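Local coordinates for arylsulfatase (Pseudoalteromonas sp. MB47, PDB 7AJ0), which probably removes sulfate groups from the algal polysaccharide fucoidan, as a calcium-binding, exo-acting sulfatase that assembles into a hexamer, at residues V59-P67 with G337-K345. Residues are numbered along the deposited sequence; the frame is centred on the assembly and turned at random.
Sequences VDDLGWGDP and GYSPWRGGK. With CA (calcium ion), chain G.
W64 reaches out from the loop 59-67 and lays its indole against W341, and its atoms can be followed outward one by one. W64 CB comes 3.4 Å from W341 NE1, with S339 OG a little farther off. W64 CG, placed anti to the backbone N (chi1 -170°), meets W341 NE1 at 3.2 Å, the nitrogen lying over one face of the W64 ring. W64 NE1 donates a hydrogen bond to the backbone oxygen of T94. Farther along, W64 CE3 touches W341 CZ2 at 3.5 Å and P340 CG at 3.7 Å. W64 CZ3 and W64 CH2, on the far rim of the six-membered ring, also lie against W341 CZ2. The two five-membered rings are inclined at 56°. Both loops follow parallel neighbours of the central sheet, strands 53-59 and 318-324, in the alkaline-phosphatase-like fold of sulfatases, where the metal site is built beyond the strand ends. There D60 and D61 bind calcium through their OD1 atoms, joined by C102, D325 and N326. The extended chain of K345 brings its NZ to the syn side of D61 OD2, a salt bridge of 3.0 Å. Between these ends, D66 OD2 takes G63 N of its own loop at 2.7 Å on the anti side. Across the contact, Y338 N is shared by D66 OD1 (3.1 Å) and D66 OD2 (3.2 Å), while a water links D61 O with G337 N.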
loop_
_atom_site.group_PDB
_atom_site.type_symbol
_atom_site.label_atom_id
_atom_site.label_comp_id
_atom_site.label_asym_id
_atom_site.label_seq_id
_atom_site.Cartn_x
_atom_site.Cartn_y
_atom_site.Cartn_z
ATOM N N VAL A 59 6.253 -32.741 14.411
ATOM C CA VAL A 59 5.592 -31.657 15.126
ATOM C C VAL A 59 4.690 -30.912 14.154
ATOM O O VAL A 59 5.015 -30.758 12.971
ATOM C CB VAL A 59 6.621 -30.713 15.773
ATOM C CG1 VAL A 59 5.922 -29.710 16.677
ATOM C CG2 VAL A 59 7.649 -31.513 16.553
ATOM N N ASP A 60 3.552 -30.442 14.653
ATOM C CA ASP A 60 2.541 -29.804 13.821
ATOM C C ASP A 60 2.749 -28.295 13.810
ATOM O O ASP A 60 2.851 -27.670 14.870
ATOM C CB ASP A 60 1.143 -30.153 14.338
ATOM C CG ASP A 60 0.052 -29.881 13.321
ATOM O OD1 ASP A 60 0.368 -29.421 12.208
ATOM O OD2 ASP A 60 -1.129 -30.134 13.638
ATOM N N ASP A 61 2.823 -27.720 12.607
ATOM C CA ASP A 61 2.874 -26.269 12.425
ATOM C C ASP A 61 4.063 -25.647 13.151
ATOM O O ASP A 61 3.966 -24.558 13.720
ATOM C CB ASP A 61 1.567 -25.615 12.882
ATOM C CG ASP A 61 0.389 -25.977 11.996
ATOM O OD1 ASP A 61 0.588 -26.737 11.028
ATOM O OD2 ASP A 61 -0.733 -25.499 12.262
ATOM N N LEU A 62 5.199 -26.336 13.120
ATOM C CA LEU A 62 6.418 -25.851 13.752
ATOM C C LEU A 62 7.247 -25.074 12.738
ATOM O O LEU A 62 7.534 -25.573 11.646
ATOM C CB LEU A 62 7.232 -27.015 14.313
ATOM C CG LEU A 62 8.470 -26.641 15.129
ATOM C CD1 LEU A 62 8.057 -26.133 16.504
ATOM C CD2 LEU A 62 9.427 -27.819 15.249
ATOM N N GLY A 63 7.637 -23.854 13.105
ATOM C CA GLY A 63 8.404 -23.025 12.204
ATOM C C GLY A 63 9.870 -23.414 12.136
ATOM O O GLY A 63 10.425 -24.037 13.042
ATOM N N TRP A 64 10.499 -23.014 11.027
ATOM C CA TRP A 64 11.909 -23.322 10.804
ATOM C C TRP A 64 12.777 -22.875 11.970
ATOM O O TRP A 64 13.750 -23.551 12.325
ATOM C CB TRP A 64 12.374 -22.646 9.512
ATOM C CG TRP A 64 13.733 -23.051 9.027
ATOM C CD1 TRP A 64 14.018 -24.048 8.141
ATOM C CD2 TRP A 64 14.988 -22.451 9.373
ATOM N NE1 TRP A 64 15.372 -24.111 7.920
ATOM C CE2 TRP A 64 15.989 -23.142 8.665
ATOM C CE3 TRP A 64 15.362 -21.402 10.216
ATOM C CZ2 TRP A 64 17.338 -22.818 8.773
ATOM C CZ3 TRP A 64 16.703 -21.082 10.323
ATOM C CH2 TRP A 64 17.674 -21.788 9.606
ATOM N N GLY A 65 12.445 -21.746 12.581
ATOM C CA GLY A 65 13.254 -21.172 13.631
ATOM C C GLY A 65 12.765 -21.392 15.043
ATOM O O GLY A 65 13.296 -20.762 15.964
ATOM N N ASP A 66 11.777 -22.266 15.255
ATOM C CA ASP A 66 11.274 -22.466 16.613
ATOM C C ASP A 66 12.327 -23.082 17.527
ATOM O O ASP A 66 12.523 -22.568 18.643
ATOM C CB ASP A 66 9.995 -23.307 16.579
ATOM C CG ASP A 66 8.740 -22.458 16.429
ATOM O OD1 ASP A 66 8.591 -21.478 17.189
ATOM O OD2 ASP A 66 7.902 -22.765 15.552
ATOM N N PRO A 67 13.029 -24.151 17.146
ATOM C CA PRO A 67 14.055 -24.705 18.038
ATOM C C PRO A 67 15.220 -23.745 18.215
ATOM O O PRO A 67 15.577 -22.986 17.311
ATOM C CB PRO A 67 14.503 -25.990 17.326
ATOM C CG PRO A 67 13.439 -26.274 16.310
ATOM C CD PRO A 67 12.889 -24.938 15.908
ATOM N N GLY A 337 3.648 -20.531 16.034
ATOM C CA GLY A 337 5.080 -20.707 16.050
ATOM C C GLY A 337 5.780 -19.552 15.353
ATOM O O GLY A 337 5.179 -18.550 14.962
ATOM N N TYR A 338 7.089 -19.714 15.188
ATOM C CA TYR A 338 7.939 -18.659 14.661
ATOM C C TYR A 338 8.814 -19.186 13.537
ATOM O O TYR A 338 9.369 -20.285 13.630
ATOM C CB TYR A 338 8.832 -18.069 15.760
ATOM C CG TYR A 338 10.086 -17.425 15.225
ATOM C CD1 TYR A 338 10.032 -16.206 14.563
ATOM C CD2 TYR A 338 11.324 -18.033 15.377
ATOM C CE1 TYR A 338 11.173 -15.611 14.069
ATOM C CE2 TYR A 338 12.474 -17.444 14.888
ATOM C CZ TYR A 338 12.392 -16.233 14.233
ATOM O OH TYR A 338 13.531 -15.641 13.740
ATOM N N SER A 339 8.939 -18.387 12.477
ATOM C CA SER A 339 9.860 -18.672 11.395
ATOM C C SER A 339 10.477 -17.370 10.906
ATOM O O SER A 339 9.778 -16.351 10.800
ATOM C CB SER A 339 9.172 -19.377 10.220
ATOM O OG SER A 339 10.073 -19.510 9.134
ATOM N N PRO A 340 11.776 -17.368 10.594
ATOM C CA PRO A 340 12.403 -16.143 10.080
ATOM C C PRO A 340 12.021 -15.821 8.646
ATOM O O PRO A 340 12.248 -14.683 8.209
ATOM C CB PRO A 340 13.902 -16.443 10.197
ATOM C CG PRO A 340 13.985 -17.925 10.045
ATOM C CD PRO A 340 12.742 -18.484 10.694
ATOM N N TRP A 341 11.444 -16.765 7.911
ATOM C CA TRP A 341 11.195 -16.573 6.494
ATOM C C TRP A 341 9.856 -15.880 6.259
ATOM O O TRP A 341 9.040 -15.709 7.166
ATOM C CB TRP A 341 11.217 -17.911 5.755
ATOM C CG TRP A 341 12.299 -18.843 6.191
ATOM C CD1 TRP A 341 12.162 -20.169 6.481
ATOM C CD2 TRP A 341 13.681 -18.530 6.391
ATOM N NE1 TRP A 341 13.372 -20.703 6.843
ATOM C CE2 TRP A 341 14.323 -19.717 6.798
ATOM C CE3 TRP A 341 14.440 -17.363 6.266
ATOM C CZ2 TRP A 341 15.685 -19.772 7.079
ATOM C CZ3 TRP A 341 15.794 -17.420 6.548
ATOM C CH2 TRP A 341 16.402 -18.616 6.948
ATOM N N ARG A 342 9.630 -15.502 5.004
ATOM C CA ARG A 342 8.432 -14.769 4.631
ATOM C C ARG A 342 7.206 -15.676 4.646
ATOM O O ARG A 342 7.284 -16.874 4.364
ATOM C CB ARG A 342 8.613 -14.157 3.243
ATOM C CG ARG A 342 7.399 -13.427 2.707
ATOM C CD ARG A 342 7.734 -12.749 1.391
ATOM N NE ARG A 342 6.632 -11.937 0.886
ATOM C CZ ARG A 342 6.729 -11.106 -0.148
ATOM N NH1 ARG A 342 7.882 -10.973 -0.789
ATOM N NH2 ARG A 342 5.673 -10.407 -0.537
ATOM N N GLY A 343 6.059 -15.084 4.980
ATOM C CA GLY A 343 4.817 -15.812 4.914
ATOM C C GLY A 343 4.694 -16.847 6.019
ATOM O O GLY A 343 5.160 -16.662 7.143
ATOM N N GLY A 344 4.056 -17.962 5.679
ATOM C CA GLY A 344 3.835 -19.019 6.650
ATOM C C GLY A 344 2.945 -20.096 6.065
ATOM O O GLY A 344 2.800 -20.203 4.846
ATOM N N LYS A 345 2.354 -20.891 6.956
ATOM C CA LYS A 345 1.444 -21.951 6.539
ATOM C C LYS A 345 0.405 -21.417 5.561
ATOM O O LYS A 345 -0.120 -20.312 5.727
ATOM C CB LYS A 345 0.756 -22.551 7.767
ATOM C CG LYS A 345 -0.142 -23.738 7.490
ATOM C CD LYS A 345 -0.924 -24.091 8.745
ATOM C CE LYS A 345 -1.671 -25.402 8.608
ATOM N NZ LYS A 345 -2.429 -25.712 9.855
HETATM CA CA CA G . 0.311 -28.797 10.124
HETATM O O HOH W 1 2.295 -22.376 14.564
HETATM O O HOH W 2 9.040 -21.857 8.155
#